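Local structure of LC-Est1C (Uncultured organism, 3WYD) at residues A[136-141]-A[156-161]; A[172-177]-A[187-192]. The protein is a carboxylesterase of the alpha/beta hydrolase fold, from leaf-branch compost, that hydrolyses carboxylic ester bonds. All coordinates share one frame; numbering follows the deposited sequence.

Interaction 1: A[136-141]-A[156-161]; sequences ALAPVA and PQLVVH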
ATOM      1  N   ALA A 136      -1.645  22.193  -5.405  1.00 10.98           N
ATOM      2  CA  ALA A 136      -2.792  21.394  -5.825  1.00 10.04           C
ATOM      3  C   ALA A 136      -2.375  19.926  -5.788  1.00  9.98           C
ATOM      4  O   ALA A 136      -1.162  19.595  -5.746  1.00 11.88           O
ATOM      5  CB  ALA A 136      -3.183  21.782  -7.240  1.00 12.07           C
ATOM      6  N   LEU A 137      -3.376  19.047  -5.733  1.00  9.51           N
ATOM      7  CA  LEU A 137      -3.128  17.612  -5.559  1.00  9.54           C
ATOM      8  C   LEU A 137      -3.899  16.809  -6.583  1.00  9.91           C
ATOM      9  O   LEU A 137      -4.989  17.219  -6.999  1.00  9.62           O
ATOM     10  CB  LEU A 137      -3.594  17.131  -4.177  1.00  8.55           C
ATOM     11  CG  LEU A 137      -3.032  17.905  -2.986  1.00  9.38           C
ATOM     12  CD1 LEU A 137      -3.834  17.495  -1.738  1.00 12.66           C
ATOM     13  CD2 LEU A 137      -1.566  17.622  -2.783  1.00 11.81           C
ATOM     14  N   ALA A 138      -3.413  15.616  -6.945  1.00 10.28           N
ATOM     15  CA  ALA A 138      -4.173  14.718  -7.831  1.00  9.95           C
ATOM     16  C   ALA A 138      -3.969  13.256  -7.401  1.00 10.51           C
ATOM     17  O   ALA A 138      -3.163  12.513  -7.997  1.00 11.04           O
ATOM     18  CB  ALA A 138      -3.761  14.939  -9.302  1.00 10.65           C
ATOM     19  N   PRO A 139      -4.719  12.812  -6.387  1.00  9.17           N
ATOM     20  CA  PRO A 139      -4.674  11.374  -6.048  1.00  8.36           C
ATOM     21  C   PRO A 139      -5.456  10.493  -7.016  1.00 11.05           C
ATOM     22  O   PRO A 139      -6.643  10.784  -7.352  1.00 11.58           O
ATOM     23  CB  PRO A 139      -5.289  11.321  -4.642  1.00  9.88           C
ATOM     24  CG  PRO A 139      -6.190  12.539  -4.611  1.00 13.97           C
ATOM     25  CD  PRO A 139      -5.582  13.591  -5.487  1.00 12.14           C
ATOM     26  N   VAL A 140      -4.816   9.401  -7.431  1.00  9.32           N
ATOM     27  CA  VAL A 140      -5.402   8.482  -8.416  1.00 10.05           C
ATOM     28  C   VAL A 140      -5.548   7.080  -7.800  1.00 10.10           C
ATOM     29  O   VAL A 140      -4.553   6.498  -7.357  1.00 11.06           O
ATOM     30  CB  VAL A 140      -4.496   8.415  -9.671  1.00  9.81           C
ATOM     31  CG1 VAL A 140      -5.103   7.459 -10.705  1.00 10.87           C
ATOM     32  CG2 VAL A 140      -4.354   9.847 -10.282  1.00 12.92           C
ATOM     33  N   ALA A 141      -6.783   6.573  -7.756  1.00 10.01           N
ATOM     34  CA  ALA A 141      -7.091   5.233  -7.234  1.00 11.06           C
ATOM     35  C   ALA A 141      -6.566   5.064  -5.814  1.00 10.97           C
ATOM     36  O   ALA A 141      -6.057   4.013  -5.419  1.00 12.79           O
ATOM     37  CB  ALA A 141      -6.584   4.114  -8.209  1.00 12.77           C
ATOM     38  N   PRO A 156      -6.792  22.937  -4.151  1.00 12.06           N
ATOM     39  CA  PRO A 156      -7.650  22.357  -5.215  1.00 11.08           C
ATOM     40  C   PRO A 156      -7.179  20.938  -5.568  1.00 12.01           C
ATOM     41  O   PRO A 156      -5.964  20.693  -5.726  1.00 11.94           O
ATOM     42  CB  PRO A 156      -7.447  23.300  -6.406  1.00 13.99           C
ATOM     43  CG  PRO A 156      -6.976  24.583  -5.794  1.00 19.17           C
ATOM     44  CD  PRO A 156      -6.135  24.176  -4.558  1.00 12.95           C
ATOM     45  N   GLN A 157      -8.140  20.034  -5.718  1.00 10.71           N
ATOM     46  CA  GLN A 157      -7.828  18.634  -5.857  1.00 10.28           C
ATOM     47  C   GLN A 157      -8.515  18.082  -7.096  1.00 10.53           C
ATOM     48  O   GLN A 157      -9.713  18.324  -7.318  1.00 12.19           O
ATOM     49  CB  GLN A 157      -8.323  17.889  -4.628  1.00 11.91           C
ATOM     50  CG  GLN A 157      -7.449  18.244  -3.397  1.00 13.62           C
ATOM     51  CD  GLN A 157      -8.096  17.865  -2.078  1.00 12.28           C
ATOM     52  OE1 GLN A 157      -8.476  16.720  -1.870  1.00 14.13           O
ATOM     53  NE2 GLN A 157      -8.355  18.870  -1.235  1.00 13.41           N
ATOM     54  N   LEU A 158      -7.780  17.315  -7.894  1.00  9.90           N
ATOM     55  CA  LEU A 158      -8.319  16.466  -8.934  1.00 10.75           C
ATOM     56  C   LEU A 158      -8.231  15.020  -8.493  1.00 10.35           C
ATOM     57  O   LEU A 158      -7.134  14.550  -8.167  1.00 12.83           O
ATOM     58  CB  LEU A 158      -7.457  16.643 -10.199  1.00 12.99           C
ATOM     59  CG  LEU A 158      -7.864  15.685 -11.333  1.00 13.48           C
ATOM     60  CD1 LEU A 158      -9.178  16.187 -11.958  1.00 15.94           C
ATOM     61  CD2 LEU A 158      -6.818  15.629 -12.414  1.00 13.51           C
ATOM     62  N   VAL A 159      -9.371  14.357  -8.393  1.00 10.75           N
ATOM     63  CA  VAL A 159      -9.432  13.001  -7.887  1.00  9.75           C
ATOM     64  C   VAL A 159      -9.837  12.089  -9.039  1.00 10.92           C
ATOM     65  O   VAL A 159     -10.771  12.394  -9.734  1.00 11.15           O
ATOM     66  CB  VAL A 159     -10.464  12.872  -6.768  1.00 10.99           C
ATOM     67  CG1 VAL A 159     -10.527  11.420  -6.238  1.00 11.84           C
ATOM     68  CG2 VAL A 159     -10.102  13.830  -5.602  1.00 10.26           C
ATOM     69  N   VAL A 160      -9.108  10.983  -9.229  1.00 10.92           N
ATOM     70  CA  VAL A 160      -9.414  10.022 -10.321  1.00 10.38           C
ATOM     71  C   VAL A 160      -9.608   8.646  -9.738  1.00  9.58           C
ATOM     72  O   VAL A 160      -8.832   8.226  -8.860  1.00 10.65           O
ATOM     73  CB  VAL A 160      -8.278   9.975 -11.321  1.00 10.86           C
ATOM     74  CG1 VAL A 160      -8.543   8.919 -12.392  1.00 12.28           C
ATOM     75  CG2 VAL A 160      -8.049  11.332 -11.954  1.00 12.76           C
ATOM     76  N   HIS A 161     -10.698   7.957 -10.107  1.00  9.17           N
ATOM     77  CA  HIS A 161     -10.852   6.576  -9.642  1.00 10.02           C
ATOM     78  C   HIS A 161     -11.693   5.834 -10.638  1.00 13.12           C
ATOM     79  O   HIS A 161     -12.644   6.398 -11.181  1.00 11.72           O
ATOM     80  CB  HIS A 161     -11.558   6.519  -8.257  1.00 11.74           C
ATOM     81  CG  HIS A 161     -11.108   5.397  -7.370  1.00 10.13           C
ATOM     82  ND1 HIS A 161     -10.478   5.631  -6.166  1.00  9.70           N
ATOM     83  CD2 HIS A 161     -11.157   4.051  -7.518  1.00 12.47           C
ATOM     84  CE1 HIS A 161     -10.222   4.476  -5.569  1.00  9.92           C
ATOM     85  NE2 HIS A 161     -10.569   3.498  -6.398  1.00 12.20           N
TER
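Leu137 bonds the neighbouring strand through both its N and its O: its N donates to Pro156 O at 3.1 Å, and its O receives Leu158 N at 2.9 Å. Strands 136-140 and 157-161 run parallel, and further along the same ladder Val160 N reaches Pro139 O and Ala141 N reaches Val160 O. Between the two pairs of bonds falls the nitrogen of Pro139, which has no hydrogen to give. Leu158 O therefore meets carbon instead: Ala138 CA approaches it at 3.0 Å in a CA-H...O contact, and the proline CD lies close by. Ala138 O accepts from Thr114 OG1 outside the pair, and Pro156 O accepts from Trp211 NE1 besides Leu137 N.

Side chains pair in register. Val140 and Val160 lie side by side, each with CG1 anti to its backbone N (chi1 -180° and 176°), and Val140 CG2 rests 4.1 Å from Val160 CB. Leu137 runs alongside the aliphatic part of Gln157, its CD1 4.0 Å from Gln157 CG, while the amide beyond is held by Trp124 NE1 at OE1 and by Ile155 O at NE2. At the end of the pair, Ala141 CA stands over one face of the His161 ring, 3.7 Å from its centroid, a CH-pi contact beside which the short alanine side chain adds little bulk. Both ring nitrogens are engaged, ND1 with Ser173 OG and NE2 with Val168 O.

Small and beta-branched residues fit this buried layer of the sheet, and its chemistry suggests a seam whose polar backbone atoms are largely paired within the sheet; the proline costs one bond, for which the CA-H of Ala138 may partly compensate.

Interaction 2: A[172-177]-A[187-192]; sequences RSRVMV and IKYIEI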
ATOM      1  N   ARG A 172     -13.645   4.457  -1.800  1.00 12.36           N
ATOM      2  CA  ARG A 172     -12.552   5.121  -1.053  1.00 13.98           C
ATOM      3  C   ARG A 172     -12.290   6.522  -1.602  1.00 12.68           C
ATOM      4  O   ARG A 172     -12.010   7.435  -0.802  1.00 14.41           O
ATOM      5  CB  ARG A 172     -11.267   4.271  -1.057  1.00 10.83           C
ATOM      6  CG  ARG A 172     -11.425   2.883  -0.455  1.00 12.87           C
ATOM      7  CD  ARG A 172     -11.901   2.933   1.023  1.00 15.54           C
ATOM      8  NE  ARG A 172     -12.042   1.579   1.531  1.00 18.76           N
ATOM      9  CZ  ARG A 172     -13.101   0.808   1.309  1.00 22.87           C
ATOM     10  NH1 ARG A 172     -14.240   1.329   0.852  1.00 23.39           N
ATOM     11  NH2 ARG A 172     -13.079  -0.475   1.660  1.00 25.10           N
ATOM     12  N   SER A 173     -12.486   6.757  -2.910  1.00 10.58           N
ATOM     13  CA  SER A 173     -12.378   8.126  -3.407  1.00 11.14           C
ATOM     14  C   SER A 173     -13.703   8.849  -3.172  1.00 10.74           C
ATOM     15  O   SER A 173     -13.717  10.060  -2.902  1.00 11.15           O
ATOM     16  CB  SER A 173     -12.009   8.161  -4.888  1.00 11.05           C
ATOM     17  OG  SER A 173     -10.614   8.031  -5.038  1.00 10.79           O
ATOM     18  N   ARG A 174     -14.829   8.156  -3.360  1.00 11.91           N
ATOM     19  CA  ARG A 174     -16.119   8.855  -3.259  1.00 10.72           C
ATOM     20  C   ARG A 174     -16.260   9.501  -1.892  1.00 13.09           C
ATOM     21  O   ARG A 174     -16.755  10.622  -1.799  1.00 12.60           O
ATOM     22  CB  ARG A 174     -17.264   7.887  -3.517  1.00 11.61           C
ATOM     23  CG  ARG A 174     -17.386   7.401  -4.924  1.00 11.66           C
ATOM     24  CD  ARG A 174     -18.503   6.346  -5.028  1.00 14.99           C
ATOM     25  NE  ARG A 174     -18.721   5.942  -6.407  1.00 14.45           N
ATOM     26  CZ  ARG A 174     -19.450   4.888  -6.778  1.00 16.54           C
ATOM     27  NH1 ARG A 174     -20.003   4.110  -5.852  1.00 20.19           N
ATOM     28  NH2 ARG A 174     -19.516   4.562  -8.060  1.00 18.12           N
ATOM     29  N   VAL A 175     -15.865   8.817  -0.828  1.00 12.48           N
ATOM     30  CA  VAL A 175     -16.063   9.381   0.509  1.00 11.64           C
ATOM     31  C   VAL A 175     -15.183  10.610   0.739  1.00 12.69           C
ATOM     32  O   VAL A 175     -15.559  11.523   1.479  1.00 14.79           O
ATOM     33  CB  VAL A 175     -15.903   8.363   1.625  1.00 13.00           C
ATOM     34  CG1 VAL A 175     -17.016   7.285   1.515  1.00 14.96           C
ATOM     35  CG2 VAL A 175     -14.505   7.762   1.645  1.00 15.77           C
ATOM     36  N   MET A 176     -14.015  10.651   0.090  1.00 10.68           N
ATOM     37  CA  MET A 176     -13.122  11.786   0.244  1.00 11.59           C
ATOM     38  C   MET A 176     -13.643  13.008  -0.508  1.00 11.56           C
ATOM     39  O   MET A 176     -13.654  14.091   0.011  1.00 11.53           O
ATOM     40  CB  MET A 176     -11.745  11.431  -0.318  1.00 11.27           C
ATOM     41  CG  MET A 176     -11.041  10.281   0.365  1.00 11.38           C
ATOM     42  SD  MET A 176     -10.620  10.586   2.109  1.00 12.77           S
ATOM     43  CE  MET A 176      -9.019  11.351   1.885  1.00 13.97           C
ATOM     44  N   VAL A 177     -14.152  12.783  -1.713  1.00 10.52           N
ATOM     45  CA  VAL A 177     -14.775  13.844  -2.511  1.00 10.70           C
ATOM     46  C   VAL A 177     -15.998  14.394  -1.759  1.00 10.91           C
ATOM     47  O   VAL A 177     -16.175  15.614  -1.705  1.00 10.91           O
ATOM     48  CB  VAL A 177     -15.178  13.321  -3.898  1.00 10.15           C
ATOM     49  CG1 VAL A 177     -15.937  14.404  -4.691  1.00 11.31           C
ATOM     50  CG2 VAL A 177     -13.950  12.909  -4.687  1.00 13.82           C
ATOM     51  N   ILE A 187     -12.801  21.108  -6.139  1.00 11.16           N
ATOM     52  CA  ILE A 187     -12.510  19.692  -6.376  1.00 12.01           C
ATOM     53  C   ILE A 187     -13.173  19.277  -7.674  1.00 13.57           C
ATOM     54  O   ILE A 187     -14.313  19.690  -7.994  1.00 16.85           O
ATOM     55  CB  ILE A 187     -12.900  18.798  -5.162  1.00 11.86           C
ATOM     56  CG1 ILE A 187     -12.440  17.340  -5.344  1.00 14.33           C
ATOM     57  CG2 ILE A 187     -14.419  18.894  -4.879  1.00 12.71           C
ATOM     58  CD1 ILE A 187     -12.269  16.614  -4.012  1.00 12.94           C
ATOM     59  N   LYS A 188     -12.440  18.495  -8.447  1.00 11.36           N
ATOM     60  CA  LYS A 188     -12.968  17.876  -9.639  1.00 12.17           C
ATOM     61  C   LYS A 188     -12.743  16.386  -9.525  1.00 12.56           C
ATOM     62  O   LYS A 188     -11.621  15.947  -9.252  1.00 13.07           O
ATOM     63  CB  LYS A 188     -12.255  18.415 -10.887  1.00 11.94           C
ATOM     64  CG  LYS A 188     -12.691  17.686 -12.193  1.00 14.86           C
ATOM     65  CD  LYS A 188     -12.067  18.333 -13.435  1.00 21.04           C
ATOM     66  CE  LYS A 188     -12.630  17.639 -14.685  1.00 25.25           C
ATOM     67  NZ  LYS A 188     -12.208  18.328 -15.920  1.00 31.43           N
ATOM     68  N   TYR A 189     -13.783  15.604  -9.718  1.00 11.73           N
ATOM     69  CA  TYR A 189     -13.647  14.169  -9.534  1.00 11.92           C
ATOM     70  C   TYR A 189     -13.969  13.522 -10.868  1.00 13.58           C
ATOM     71  O   TYR A 189     -15.088  13.668 -11.402  1.00 14.95           O
ATOM     72  CB  TYR A 189     -14.635  13.710  -8.463  1.00 12.21           C
ATOM     73  CG  TYR A 189     -14.732  12.199  -8.242  1.00 10.60           C
ATOM     74  CD1 TYR A 189     -13.589  11.404  -8.336  1.00 13.28           C
ATOM     75  CD2 TYR A 189     -15.953  11.585  -7.899  1.00 11.12           C
ATOM     76  CE1 TYR A 189     -13.675  10.007  -8.094  1.00 11.77           C
ATOM     77  CE2 TYR A 189     -16.011  10.214  -7.640  1.00 12.28           C
ATOM     78  CZ  TYR A 189     -14.868   9.456  -7.769  1.00 11.98           C
ATOM     79  OH  TYR A 189     -14.916   8.097  -7.547  1.00 13.67           O
ATOM     80  N   ILE A 190     -12.984  12.780 -11.365  1.00 11.94           N
ATOM     81  CA  ILE A 190     -13.126  11.965 -12.595  1.00 11.52           C
ATOM     82  C   ILE A 190     -13.303  10.537 -12.159  1.00 12.23           C
ATOM     83  O   ILE A 190     -12.339   9.823 -11.851  1.00 12.80           O
ATOM     84  CB  ILE A 190     -11.925  12.140 -13.547  1.00 12.64           C
ATOM     85  CG1 ILE A 190     -11.798  13.616 -13.956  1.00 14.61           C
ATOM     86  CG2 ILE A 190     -12.095  11.213 -14.808  1.00 13.89           C
ATOM     87  CD1 ILE A 190     -10.528  13.929 -14.733  1.00 16.21           C
ATOM     88  N   GLU A 191     -14.552  10.074 -12.180  1.00 12.97           N
ATOM     89  CA  GLU A 191     -14.826   8.669 -11.918  1.00 12.17           C
ATOM     90  C   GLU A 191     -15.027   7.972 -13.263  1.00 14.56           C
ATOM     91  O   GLU A 191     -15.885   8.397 -14.058  1.00 16.61           O
ATOM     92  CB  GLU A 191     -16.050   8.495 -11.063  1.00 11.86           C
ATOM     93  CG  GLU A 191     -16.193   7.037 -10.616  1.00 14.98           C
ATOM     94  CD  GLU A 191     -17.370   6.818  -9.709  1.00 16.36           C
ATOM     95  OE1 GLU A 191     -17.342   7.299  -8.557  1.00 14.48           O
ATOM     96  OE2 GLU A 191     -18.360   6.181 -10.140  1.00 18.59           O
ATOM     97  N   ILE A 192     -14.180   6.974 -13.558  1.00 13.22           N
ATOM     98  CA  ILE A 192     -14.162   6.390 -14.907  1.00 15.62           C
ATOM     99  C   ILE A 192     -14.996   5.130 -14.969  1.00 14.47           C
ATOM    100  O   ILE A 192     -14.725   4.152 -14.256  1.00 13.76           O
ATOM    101  CB  ILE A 192     -12.738   6.083 -15.328  1.00 15.92           C
ATOM    102  CG1 ILE A 192     -11.964   7.390 -15.417  1.00 20.10           C
ATOM    103  CG2 ILE A 192     -12.717   5.289 -16.668  1.00 17.90           C
ATOM    104  CD1 ILE A 192     -10.484   7.265 -15.614  1.00 22.04           C
TER
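Arg174 reaches from helix 172-177 to Glu191 on strand 187-192 and grips its carboxylate side-on, NE to OE1 and NH2 to OE2, both at 2.9 Å and both nearly straight. The arginine chain is extended from CG to NE, which carries the guanidinium past the ring of Tyr189 to the acid. Both oxygens lie almost in the guanidinium plane and are met on their syn side, but the nitrogens stand about 28° and 35° out of the carboxylate plane. OE1 takes a second bond on its anti lone pair, the third to the carboxylate, from Tyr189 OH at 2.7 Å, which ties down the far end of the phenol. A glutamine in place of Glu191 would probably weaken this grip, leaving the arginine charge without its mate.

Nearer the strand backbone, Val177 CG2 sits over one face of the Tyr189 ring, 4.0 Å from its centroid, in a CH-pi contact. Tyr189 has CG anti to its backbone N (chi1 174°), a torsion that extends the ring from the strand toward the helix, where its hydroxyl also passes 3.7 Å from Arg174 CG. Ile187 CD1 adds a further apolar contact with Val177 CG2 at 4.1 Å. A branched valine fills the space facing the tyrosine ring, and the long arginine suits the more exposed margin.

This is the packing of a helix against the strand it precedes, the outermost on its side of the chain's sheet, within the beta-alpha-beta unit 157-162, 171-181, 187-192 of an alpha/beta hydrolase fold.

How the interactions relate
Interaction 1 comes first along the chain, and the centres of the two contacts lie about 8 Å apart. They share one mixed sheet: strand 136-140 neighbours 157-162, which neighbours 187-192, an outermost strand within this chain, and helix 171-181 makes the crossover between the last two. The contacts meet directly through the His161-Ser173 pair, and where Ile190 N approaches Val159 O at 2.8 Å, probably as a hydrogen bond. Strand 157-162 lies between strands 136-140 and 187-192, pairing with one on each flank. Through His161, which touches residues of the probable Ser117-His197-Asp165 triad, it also borders the presumed active site.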